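Local atomic coordinates of putative cytoplasmic protein (Salmonella typhimurium, PDB entry 2GK3), a protein that is of unknown function but assembles into a hexamer and belongs to a family of putative glutamine amidotransferases with a class I glutaminase-like fold. Residues V150-D154 and G155-V159; A167-V170 and S171-H174; L202-N206 and D207-V211; C227-W231 and G232-F236. All blocks are in the same frame, centred on the assembly; numbering follows the deposited sequence.

The four contacts are local turns and caps that follow one another along the chain of this glutamine amidotransferase-like protein; interactions 1, 2 and 3 lie on strands that reach the same sheet. Interactions 2 and 3 are the closest pair, with centres about 9 Å apart; strands 164-169 and 199-204 lie side by side there, and Glu168 O is 2.8 Å from Thr203 N. Interaction 1 has its centre about 14 Å from that of interaction 3, which it meets through Val150 and Val211. About 20 Å separates the centres of interactions 1 and 4, yet Arg158 packs on Trp231. Interactions 1 and 4 also touch a second subunit, so this side of the chain takes part in the hexamer.

Interaction 1 of 4, residues V150-D154 and G155-V159; sequences VIMLD and GDDRV
Leu153 and Asp157 meet because Leu153 carries CG beside its backbone N (chi1 -52°) and runs on extended, while Asp157 holds its carboxylate between N and the carbonyl carbon (chi1 65°). Leu153 CD1 then lies across the Asp157 methylene, 3.8 Å from Asp157 CB. A water bridges the same residues: it accepts from Leu153 N at 2.8 Å and donates to Asp157 OD2 at 2.9 Å. The buried carboxylate is further held by the backbone N atoms of Met131 and Gly132 and by the amide of Asn190, which together probably stabilise its negative charge. The loop joins strands 150-151 and 158-161, both paired with strand 185-194, and it closes with an Asx turn in which Asp156 OD1 takes Arg158 N at 3.0 Å. Arg158 folds back on the same carboxylate side-on. Its NH2 donates to Asp156 OD2 at 2.9 Å, within the guanidinium plane but above that of the carboxylate, and its NE to both oxygens. Glu134 N adds a further donor to Asp156 OD2. Beyond this grip, Arg158 NH1 bonds Asn89 of the second subunit and pairs with Glu160, while Tyr127 gives a cation-pi contact.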
loop_
_atom_site.group_PDB
_atom_site.type_symbol
_atom_site.label_atom_id
_atom_site.label_comp_id
_atom_site.label_asym_id
_atom_site.label_seq_id
_atom_site.Cartn_x
_atom_site.Cartn_y
_atom_site.Cartn_z
ATOM N N VAL E 150 -2.602 5.031 -35.149
ATOM C CA VAL E 150 -3.576 3.996 -34.777
ATOM C C VAL E 150 -4.732 4.609 -33.984
ATOM O O VAL E 150 -4.606 5.698 -33.405
ATOM C CB VAL E 150 -2.927 2.818 -33.972
ATOM C CG1 VAL E 150 -1.852 2.120 -34.792
ATOM C CG2 VAL E 150 -2.377 3.280 -32.596
ATOM N N ILE E 151 -5.863 3.912 -33.954
ATOM C CA ILE E 151 -7.000 4.323 -33.114
ATOM C C ILE E 151 -7.066 3.290 -32.008
ATOM O O ILE E 151 -6.995 2.097 -32.276
ATOM C CB ILE E 151 -8.313 4.394 -33.937
ATOM C CG1 ILE E 151 -8.260 5.587 -34.900
ATOM C CG2 ILE E 151 -9.547 4.507 -33.028
ATOM C CD1 ILE E 151 -9.159 5.414 -36.115
HETATM N N MSE E 152 -7.146 3.743 -30.767
HETATM C CA MSE E 152 -7.103 2.855 -29.619
HETATM C C MSE E 152 -8.479 2.291 -29.247
HETATM O O MSE E 152 -9.503 2.748 -29.759
HETATM C CB MSE E 152 -6.507 3.599 -28.422
HETATM C CG MSE E 152 -4.981 3.417 -28.264
HETATM SE SE MSE E 152 -4.233 4.950 -27.399
HETATM C CE MSE E 152 -5.019 4.746 -25.725
ATOM N N LEU E 153 -8.498 1.317 -28.342
ATOM C CA LEU E 153 -9.767 0.811 -27.779
ATOM C C LEU E 153 -10.291 1.751 -26.683
ATOM O O LEU E 153 -9.597 2.681 -26.281
ATOM C CB LEU E 153 -9.606 -0.625 -27.244
ATOM C CG LEU E 153 -9.002 -1.692 -28.173
ATOM C CD1 LEU E 153 -9.036 -3.081 -27.514
ATOM C CD2 LEU E 153 -9.685 -1.746 -29.542
ATOM N N ASP E 154 -11.518 1.522 -26.232
ATOM C CA ASP E 154 -12.137 2.332 -25.171
ATOM C C ASP E 154 -11.862 1.849 -23.742
ATOM O O ASP E 154 -12.160 2.548 -22.785
ATOM C CB ASP E 154 -13.649 2.440 -25.397
ATOM C CG ASP E 154 -13.988 3.162 -26.685
ATOM O OD1 ASP E 154 -13.356 4.219 -26.967
ATOM O OD2 ASP E 154 -14.878 2.670 -27.423
ATOM N N GLY E 155 -11.290 0.671 -23.591
ATOM C CA GLY E 155 -10.860 0.198 -22.282
ATOM C C GLY E 155 -9.489 -0.451 -22.367
ATOM O O GLY E 155 -8.678 -0.142 -23.259
ATOM N N ASP E 156 -9.237 -1.347 -21.419
ATOM C CA ASP E 156 -8.029 -2.158 -21.378
ATOM C C ASP E 156 -7.876 -2.855 -22.722
ATOM O O ASP E 156 -8.814 -3.513 -23.208
ATOM C CB ASP E 156 -8.148 -3.181 -20.234
ATOM C CG ASP E 156 -6.863 -3.950 -19.988
ATOM O OD1 ASP E 156 -6.148 -4.283 -20.965
ATOM O OD2 ASP E 156 -6.595 -4.240 -18.794
ATOM N N ASP E 157 -6.685 -2.703 -23.307
ATOM C CA ASP E 157 -6.435 -3.058 -24.703
ATOM C C ASP E 157 -5.379 -4.156 -24.861
ATOM O O ASP E 157 -4.900 -4.409 -25.970
ATOM C CB ASP E 157 -6.070 -1.797 -25.518
ATOM C CG ASP E 157 -4.760 -1.162 -25.079
ATOM O OD1 ASP E 157 -4.129 -1.669 -24.114
ATOM O OD2 ASP E 157 -4.342 -0.164 -25.712
ATOM N N ARG E 158 -5.010 -4.776 -23.741
ATOM C CA ARG E 158 -4.055 -5.865 -23.717
ATOM C C ARG E 158 -4.655 -7.106 -24.374
ATOM O O ARG E 158 -5.827 -7.447 -24.159
ATOM C CB ARG E 158 -3.711 -6.273 -22.272
ATOM C CG ARG E 158 -2.850 -5.326 -21.476
ATOM C CD ARG E 158 -2.759 -5.791 -20.006
ATOM N NE ARG E 158 -4.078 -5.930 -19.369
ATOM C CZ ARG E 158 -4.513 -6.991 -18.682
ATOM N NH1 ARG E 158 -3.738 -8.049 -18.471
ATOM N NH2 ARG E 158 -5.721 -6.966 -18.149
ATOM N N VAL E 159 -3.825 -7.771 -25.172
ATOM C CA VAL E 159 -4.079 -9.129 -25.578
ATOM C C VAL E 159 -2.967 -9.943 -24.947
ATOM O O VAL E 159 -1.791 -9.771 -25.270
ATOM C CB VAL E 159 -4.116 -9.267 -27.122
ATOM C CG1 VAL E 159 -4.197 -10.768 -27.546
ATOM C CG2 VAL E 159 -5.300 -8.447 -27.698
HETATM O O HOH W 1 -5.895 0.468 -28.068
#

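Interaction 2 of 4, residues A167-V170 and S171-H174; sequences AEAV and SPEH
Ala169 and Pro172 pack where strand 164-169 ends and the chain enters a type I beta turn, Ser171 to His174, at the start of the loop leading to strand 185-194. The close part is small and largely apolar: the methyl of Ala169 lies against the ring of Pro172, with Ala169 CB 3.8 Å from Pro172 CB. Elsewhere on the ring, Pro172 CD sits 3.5 Å from Val170 C, so the proline is flanked by the methyl of Ala169 and the Val170-Ser171 peptide. Ala169 also rests on Leu202 of the neighbouring strand and on Tyr183, which ties this side of the contact to the body of the domain. The CB of Ser171 points away from residues 167-170 overall, yet Ser171 CB still touches Val170 C at 3.4 Å, and its OG, set beside the backbone N by a chi1 of -58°, makes a weak hydrogen bond to Val200 O.

Towards solvent the packing thins out. The exposed Val170 turns its side chain away from the turn; CG1 is placed beside the backbone N (chi1 -68°), and CG2 takes the place between N and the carbonyl carbon, 3.6 Å from Ser171 N. Glu173 is exposed too, and its carboxylate comes no nearer to residues 167-170 than 4.3 Å, from Glu173 OE1 to Val170 O. At the end of the turn His174 stacks its ring on Phe212. The turn itself is closed by one backbone bond, from His174 N to Ser171 O, at 3.0 Å.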
loop_
_atom_site.group_PDB
_atom_site.type_symbol
_atom_site.label_atom_id
_atom_site.label_comp_id
_atom_site.label_asym_id
_atom_site.label_seq_id
_atom_site.Cartn_x
_atom_site.Cartn_y
_atom_site.Cartn_z
ATOM N N ALA E 167 5.143 -12.684 -34.772
ATOM C CA ALA E 167 4.887 -11.573 -35.667
ATOM C C ALA E 167 4.889 -12.095 -37.093
ATOM O O ALA E 167 5.452 -13.164 -37.366
ATOM C CB ALA E 167 5.957 -10.503 -35.502
ATOM N N GLU E 168 4.249 -11.346 -37.989
ATOM C CA GLU E 168 4.252 -11.659 -39.413
ATOM C C GLU E 168 4.428 -10.398 -40.236
ATOM O O GLU E 168 3.889 -9.338 -39.884
ATOM C CB GLU E 168 2.955 -12.364 -39.809
ATOM C CG GLU E 168 3.000 -13.864 -39.540
ATOM C CD GLU E 168 1.634 -14.492 -39.455
ATOM O OE1 GLU E 168 1.558 -15.689 -39.105
ATOM O OE2 GLU E 168 0.637 -13.792 -39.730
ATOM N N ALA E 169 5.200 -10.497 -41.319
ATOM C CA ALA E 169 5.342 -9.362 -42.226
ATOM C C ALA E 169 4.208 -9.376 -43.244
ATOM O O ALA E 169 4.001 -10.373 -43.949
ATOM C CB ALA E 169 6.705 -9.363 -42.896
ATOM N N VAL E 170 3.445 -8.286 -43.279
ATOM C CA VAL E 170 2.432 -8.084 -44.331
ATOM C C VAL E 170 2.912 -7.116 -45.418
ATOM O O VAL E 170 2.320 -7.045 -46.503
ATOM C CB VAL E 170 1.041 -7.647 -43.787
ATOM C CG1 VAL E 170 0.393 -8.785 -42.992
ATOM C CG2 VAL E 170 1.138 -6.382 -42.963
ATOM N N SER E 171 3.976 -6.371 -45.119
ATOM C CA SER E 171 4.727 -5.641 -46.140
ATOM C C SER E 171 6.222 -5.881 -45.983
ATOM O O SER E 171 6.945 -4.951 -45.599
ATOM C CB SER E 171 4.445 -4.149 -46.075
ATOM O OG SER E 171 3.065 -3.893 -46.225
ATOM N N PRO E 172 6.692 -7.114 -46.314
ATOM C CA PRO E 172 8.087 -7.532 -46.120
ATOM C C PRO E 172 9.106 -6.805 -47.033
ATOM O O PRO E 172 10.313 -6.942 -46.846
ATOM C CB PRO E 172 8.051 -9.037 -46.419
ATOM C CG PRO E 172 6.896 -9.214 -47.359
ATOM C CD PRO E 172 5.883 -8.181 -46.945
ATOM N N GLU E 173 8.617 -6.041 -48.001
ATOM C CA GLU E 173 9.478 -5.226 -48.879
ATOM C C GLU E 173 9.670 -3.797 -48.353
ATOM O O GLU E 173 10.461 -3.022 -48.912
ATOM C CB GLU E 173 8.922 -5.186 -50.315
ATOM C CG GLU E 173 7.517 -5.848 -50.518
ATOM C CD GLU E 173 6.350 -5.136 -49.793
ATOM O OE1 GLU E 173 5.555 -5.845 -49.135
ATOM O OE2 GLU E 173 6.212 -3.891 -49.893
ATOM N N HIS E 174 8.937 -3.450 -47.292
ATOM C CA HIS E 174 9.053 -2.133 -46.681
ATOM C C HIS E 174 10.500 -1.965 -46.200
ATOM O O HIS E 174 11.043 -2.881 -45.574
ATOM C CB HIS E 174 8.065 -2.003 -45.515
ATOM C CG HIS E 174 7.938 -0.609 -44.982
ATOM N ND1 HIS E 174 8.869 -0.048 -44.134
ATOM C CD2 HIS E 174 6.994 0.337 -45.183
ATOM C CE1 HIS E 174 8.501 1.183 -43.833
ATOM N NE2 HIS E 174 7.364 1.440 -44.454
#

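Interaction 3 of 4, residues L202-N206 and D207-V211; sequences LTINN and DPLLV
Leu202 lies over the side chain of Leu210, its CB 3.8 Å from Leu210 CB and its CG near both CB and CD2 of the same partner. The two cross at a slant on one face of the hairpin formed by strands 199-204 and 207-215. Leu209 CB sits 3.9 Å from Ile204 CG2, a branch that chi1 of -170° sets between the backbone N and the carbonyl carbon, and Leu209 CD2 packs on Ala167 of strand 164-169. The hairpin is closed by a type I' turn, Ile204 to Asp207, whose two inner residues, Asn205 and Asn206, both have positive phi. Ile204 N reaches Asp207 O at 2.8 Å, and Asp207 N returns to Ile204 O at 2.7 Å. Further along, a beta bulge shifts the register: Leu202 O receives both Leu209 N (2.7 Å) and Leu210 N (3.1 Å), which arrive from the same face of its plane. Leu202 N completes the pair through a weak bond to Leu210 O. At the turn, Asp207 OD2 bonds Tyr189 OH and Gln191 NE2. Two amides on one carbonyl thus fix the bulge, and the bonds of Asp207 tie the hairpin tip to strand 185-194.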
loop_
_atom_site.group_PDB
_atom_site.type_symbol
_atom_site.label_atom_id
_atom_site.label_comp_id
_atom_site.label_asym_id
_atom_site.label_seq_id
_atom_site.Cartn_x
_atom_site.Cartn_y
_atom_site.Cartn_z
ATOM N N LEU E 202 3.777 -4.985 -40.082
ATOM C CA LEU E 202 3.830 -6.271 -39.399
ATOM C C LEU E 202 2.533 -6.449 -38.643
ATOM O O LEU E 202 1.936 -5.469 -38.185
ATOM C CB LEU E 202 4.985 -6.315 -38.381
ATOM C CG LEU E 202 6.474 -6.167 -38.765
ATOM C CD1 LEU E 202 7.346 -6.380 -37.525
ATOM C CD2 LEU E 202 6.863 -7.157 -39.875
ATOM N N THR E 203 2.109 -7.694 -38.483
ATOM C CA THR E 203 0.894 -7.999 -37.734
ATOM C C THR E 203 1.189 -9.074 -36.704
ATOM O O THR E 203 2.214 -9.751 -36.752
ATOM C CB THR E 203 -0.225 -8.530 -38.641
ATOM O OG1 THR E 203 0.261 -9.702 -39.297
ATOM C CG2 THR E 203 -0.662 -7.489 -39.702
ATOM N N ILE E 204 0.254 -9.237 -35.783
ATOM C CA ILE E 204 0.375 -10.196 -34.724
ATOM C C ILE E 204 -1.067 -10.628 -34.486
ATOM O O ILE E 204 -1.923 -9.768 -34.297
ATOM C CB ILE E 204 1.037 -9.503 -33.478
ATOM C CG1 ILE E 204 1.415 -10.510 -32.387
ATOM C CG2 ILE E 204 0.186 -8.318 -32.945
ATOM C CD1 ILE E 204 2.241 -9.885 -31.237
ATOM N N ASN E 205 -1.362 -11.927 -34.581
ATOM C CA ASN E 205 -2.743 -12.432 -34.377
ATOM C C ASN E 205 -3.721 -11.702 -35.306
ATOM O O ASN E 205 -4.876 -11.432 -34.960
ATOM C CB ASN E 205 -3.140 -12.260 -32.906
ATOM C CG ASN E 205 -4.411 -13.007 -32.530
ATOM O OD1 ASN E 205 -4.727 -14.066 -33.092
ATOM N ND2 ASN E 205 -5.142 -12.462 -31.541
ATOM N N ASN E 206 -3.218 -11.360 -36.489
ATOM C CA ASN E 206 -3.947 -10.567 -37.473
ATOM C C ASN E 206 -4.262 -9.114 -37.055
ATOM O O ASN E 206 -4.907 -8.384 -37.806
ATOM C CB ASN E 206 -5.201 -11.317 -37.983
ATOM C CG ASN E 206 -4.856 -12.682 -38.596
ATOM O OD1 ASN E 206 -4.018 -12.786 -39.493
ATOM N ND2 ASN E 206 -5.488 -13.727 -38.096
ATOM N N ASP E 207 -3.796 -8.685 -35.883
ATOM C CA ASP E 207 -3.932 -7.269 -35.493
ATOM C C ASP E 207 -2.662 -6.528 -35.932
ATOM O O ASP E 207 -1.627 -7.153 -36.130
ATOM C CB ASP E 207 -4.116 -7.110 -33.986
ATOM C CG ASP E 207 -5.508 -7.480 -33.508
ATOM O OD1 ASP E 207 -6.516 -7.031 -34.107
ATOM O OD2 ASP E 207 -5.589 -8.202 -32.489
ATOM N N PRO E 208 -2.740 -5.194 -36.091
ATOM C CA PRO E 208 -1.494 -4.514 -36.477
ATOM C C PRO E 208 -0.428 -4.654 -35.379
ATOM O O PRO E 208 -0.771 -4.721 -34.174
ATOM C CB PRO E 208 -1.914 -3.048 -36.646
ATOM C CG PRO E 208 -3.239 -2.920 -36.047
ATOM C CD PRO E 208 -3.874 -4.263 -35.933
ATOM N N LEU E 209 0.838 -4.735 -35.799
ATOM C CA LEU E 209 1.967 -4.771 -34.857
ATOM C C LEU E 209 2.942 -3.605 -35.085
ATOM O O LEU E 209 3.343 -2.923 -34.134
ATOM C CB LEU E 209 2.703 -6.122 -34.906
ATOM C CG LEU E 209 4.011 -6.262 -34.104
ATOM C CD1 LEU E 209 3.786 -6.085 -32.609
ATOM C CD2 LEU E 209 4.686 -7.609 -34.373
ATOM N N LEU E 210 3.335 -3.397 -36.339
ATOM C CA LEU E 210 4.174 -2.254 -36.694
ATOM C C LEU E 210 3.447 -1.386 -37.704
ATOM O O LEU E 210 3.078 -1.865 -38.769
ATOM C CB LEU E 210 5.537 -2.719 -37.232
ATOM C CG LEU E 210 6.596 -1.652 -37.531
ATOM C CD1 LEU E 210 6.981 -0.788 -36.287
ATOM C CD2 LEU E 210 7.828 -2.305 -38.153
ATOM N N VAL E 211 3.264 -0.111 -37.362
ATOM C CA VAL E 211 2.453 0.819 -38.152
ATOM C C VAL E 211 3.180 2.157 -38.310
ATOM O O VAL E 211 3.657 2.725 -37.322
ATOM C CB VAL E 211 1.061 1.089 -37.490
ATOM C CG1 VAL E 211 0.226 2.075 -38.333
ATOM C CG2 VAL E 211 0.284 -0.228 -37.263
#

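Interaction 4 of 4, residues C227-W231 and G232-F236; sequences CSPHW and GTQQF
The backbone doubles back through a cis peptide between Pro229 and His230, and Gly232 N closes the turn on Ser228 O at 2.8 Å. Gly232 packs closely against Ser228 and Pro229. Its own carbonyl lies over Pro229, with Pro229 CA 3.2 Å from Gly232 O in a CA-H...O contact. On the same face of the ring as this carbonyl, Gln234, bent at chi2 (-46°), brings its amide to the proline, with Gln234 NE2 3.6 Å from Pro229 CG. Thr233 is the N-cap of helix 234-237: with chi1 near 56°, Thr233 OG1 accepts from Phe236 N at 3.1 Å, and the same hydroxyl bonds Val185 O. The CB of Phe236 points back at the turn, and Phe236 CE2, at the ring edge, is 4.3 Å from Cys227 CA. Trp231 CD1 lies 3.5 Å above one face of the His230 ring, offset toward its rim. Trp231 NE1 bonds Glu160, and a glycerol, probably from the crystallisation liquor, bonds both His230 ND1 and Trp231 N. Phe98 of the second subunit meets His230 edge-to-face, and Leu101 of that subunit packs on Pro229 and Gln234.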
loop_
_atom_site.group_PDB
_atom_site.type_symbol
_atom_site.label_atom_id
_atom_site.label_comp_id
_atom_site.label_asym_id
_atom_site.label_seq_id
_atom_site.Cartn_x
_atom_site.Cartn_y
_atom_site.Cartn_z
ATOM N N CYS E 227 9.227 -3.954 -26.060
ATOM C CA CYS E 227 10.627 -4.182 -26.432
ATOM C C CYS E 227 11.314 -5.093 -25.408
ATOM O O CYS E 227 12.439 -5.506 -25.614
ATOM C CB CYS E 227 11.376 -2.861 -26.556
ATOM S SG CYS E 227 11.155 -1.809 -25.106
ATOM N N SER E 228 10.602 -5.428 -24.336
ATOM C CA SER E 228 11.149 -6.095 -23.164
ATOM C C SER E 228 10.158 -7.136 -22.622
ATOM O O SER E 228 8.981 -7.128 -23.007
ATOM C CB SER E 228 11.415 -5.034 -22.081
ATOM O OG SER E 228 12.358 -4.064 -22.505
ATOM N N PRO E 229 10.616 -8.020 -21.699
ATOM C CA PRO E 229 9.728 -9.013 -21.053
ATOM C C PRO E 229 8.610 -8.327 -20.273
ATOM O O PRO E 229 8.779 -7.169 -19.922
ATOM C CB PRO E 229 10.658 -9.736 -20.069
ATOM C CG PRO E 229 12.050 -9.476 -20.566
ATOM C CD PRO E 229 12.001 -8.111 -21.186
ATOM N N HIS E 230 7.486 -9.015 -20.023
ATOM C CA HIS E 230 7.292 -10.413 -20.506
ATOM C C HIS E 230 6.756 -10.567 -21.941
ATOM O O HIS E 230 6.878 -11.631 -22.526
ATOM C CB HIS E 230 6.492 -11.262 -19.503
ATOM C CG HIS E 230 5.003 -11.104 -19.594
ATOM N ND1 HIS E 230 4.346 -9.944 -19.236
ATOM C CD2 HIS E 230 4.040 -11.979 -19.972
ATOM C CE1 HIS E 230 3.045 -10.108 -19.399
ATOM N NE2 HIS E 230 2.833 -11.335 -19.850
ATOM N N TRP E 231 6.182 -9.514 -22.509
ATOM C CA TRP E 231 5.638 -9.575 -23.873
ATOM C C TRP E 231 6.720 -9.752 -24.930
ATOM O O TRP E 231 6.551 -10.560 -25.853
ATOM C CB TRP E 231 4.843 -8.326 -24.189
ATOM C CG TRP E 231 3.495 -8.310 -23.611
ATOM C CD1 TRP E 231 2.925 -9.254 -22.807
ATOM C CD2 TRP E 231 2.532 -7.261 -23.748
ATOM N NE1 TRP E 231 1.655 -8.869 -22.452
ATOM C CE2 TRP E 231 1.385 -7.651 -23.027
ATOM C CE3 TRP E 231 2.517 -6.031 -24.435
ATOM C CZ2 TRP E 231 0.237 -6.847 -22.958
ATOM C CZ3 TRP E 231 1.363 -5.236 -24.362
ATOM C CH2 TRP E 231 0.259 -5.637 -23.623
ATOM N N GLY E 232 7.802 -8.975 -24.818
ATOM C CA GLY E 232 8.996 -9.191 -25.630
ATOM C C GLY E 232 9.747 -10.388 -25.061
ATOM O O GLY E 232 10.219 -10.352 -23.929
ATOM N N THR E 233 9.836 -11.464 -25.832
ATOM C CA THR E 233 10.475 -12.691 -25.351
ATOM C C THR E 233 11.985 -12.623 -25.465
ATOM O O THR E 233 12.512 -11.833 -26.241
ATOM C CB THR E 233 9.992 -13.924 -26.104
ATOM O OG1 THR E 233 10.210 -13.733 -27.508
ATOM C CG2 THR E 233 8.524 -14.168 -25.815
ATOM N N GLN E 234 12.673 -13.461 -24.686
ATOM C CA GLN E 234 14.123 -13.609 -24.790
ATOM C C GLN E 234 14.492 -13.932 -26.227
ATOM O O GLN E 234 15.517 -13.478 -26.727
ATOM C CB GLN E 234 14.635 -14.717 -23.857
ATOM C CG GLN E 234 14.602 -14.379 -22.363
ATOM C CD GLN E 234 15.171 -12.990 -22.070
ATOM O OE1 GLN E 234 16.361 -12.706 -22.322
ATOM N NE2 GLN E 234 14.310 -12.106 -21.546
ATOM N N GLN E 235 13.642 -14.716 -26.884
ATOM C CA GLN E 235 13.805 -15.038 -28.298
ATOM C C GLN E 235 13.753 -13.776 -29.172
ATOM O O GLN E 235 14.493 -13.646 -30.150
ATOM C CB GLN E 235 12.757 -16.062 -28.718
ATOM C CG GLN E 235 12.708 -16.359 -30.208
ATOM C CD GLN E 235 11.602 -17.324 -30.553
ATOM O OE1 GLN E 235 10.663 -16.981 -31.258
ATOM N NE2 GLN E 235 11.695 -18.542 -30.033
ATOM N N PHE E 236 12.896 -12.837 -28.804
ATOM C CA PHE E 236 12.821 -11.580 -29.536
ATOM C C PHE E 236 14.076 -10.716 -29.311
ATOM O O PHE E 236 14.598 -10.120 -30.255
ATOM C CB PHE E 236 11.530 -10.843 -29.172
ATOM C CG PHE E 236 11.409 -9.480 -29.776
ATOM C CD1 PHE E 236 11.733 -9.254 -31.113
ATOM C CD2 PHE E 236 10.942 -8.421 -29.011
ATOM C CE1 PHE E 236 11.607 -7.988 -31.680
ATOM C CE2 PHE E 236 10.804 -7.147 -29.562
ATOM C CZ PHE E 236 11.137 -6.931 -30.893
#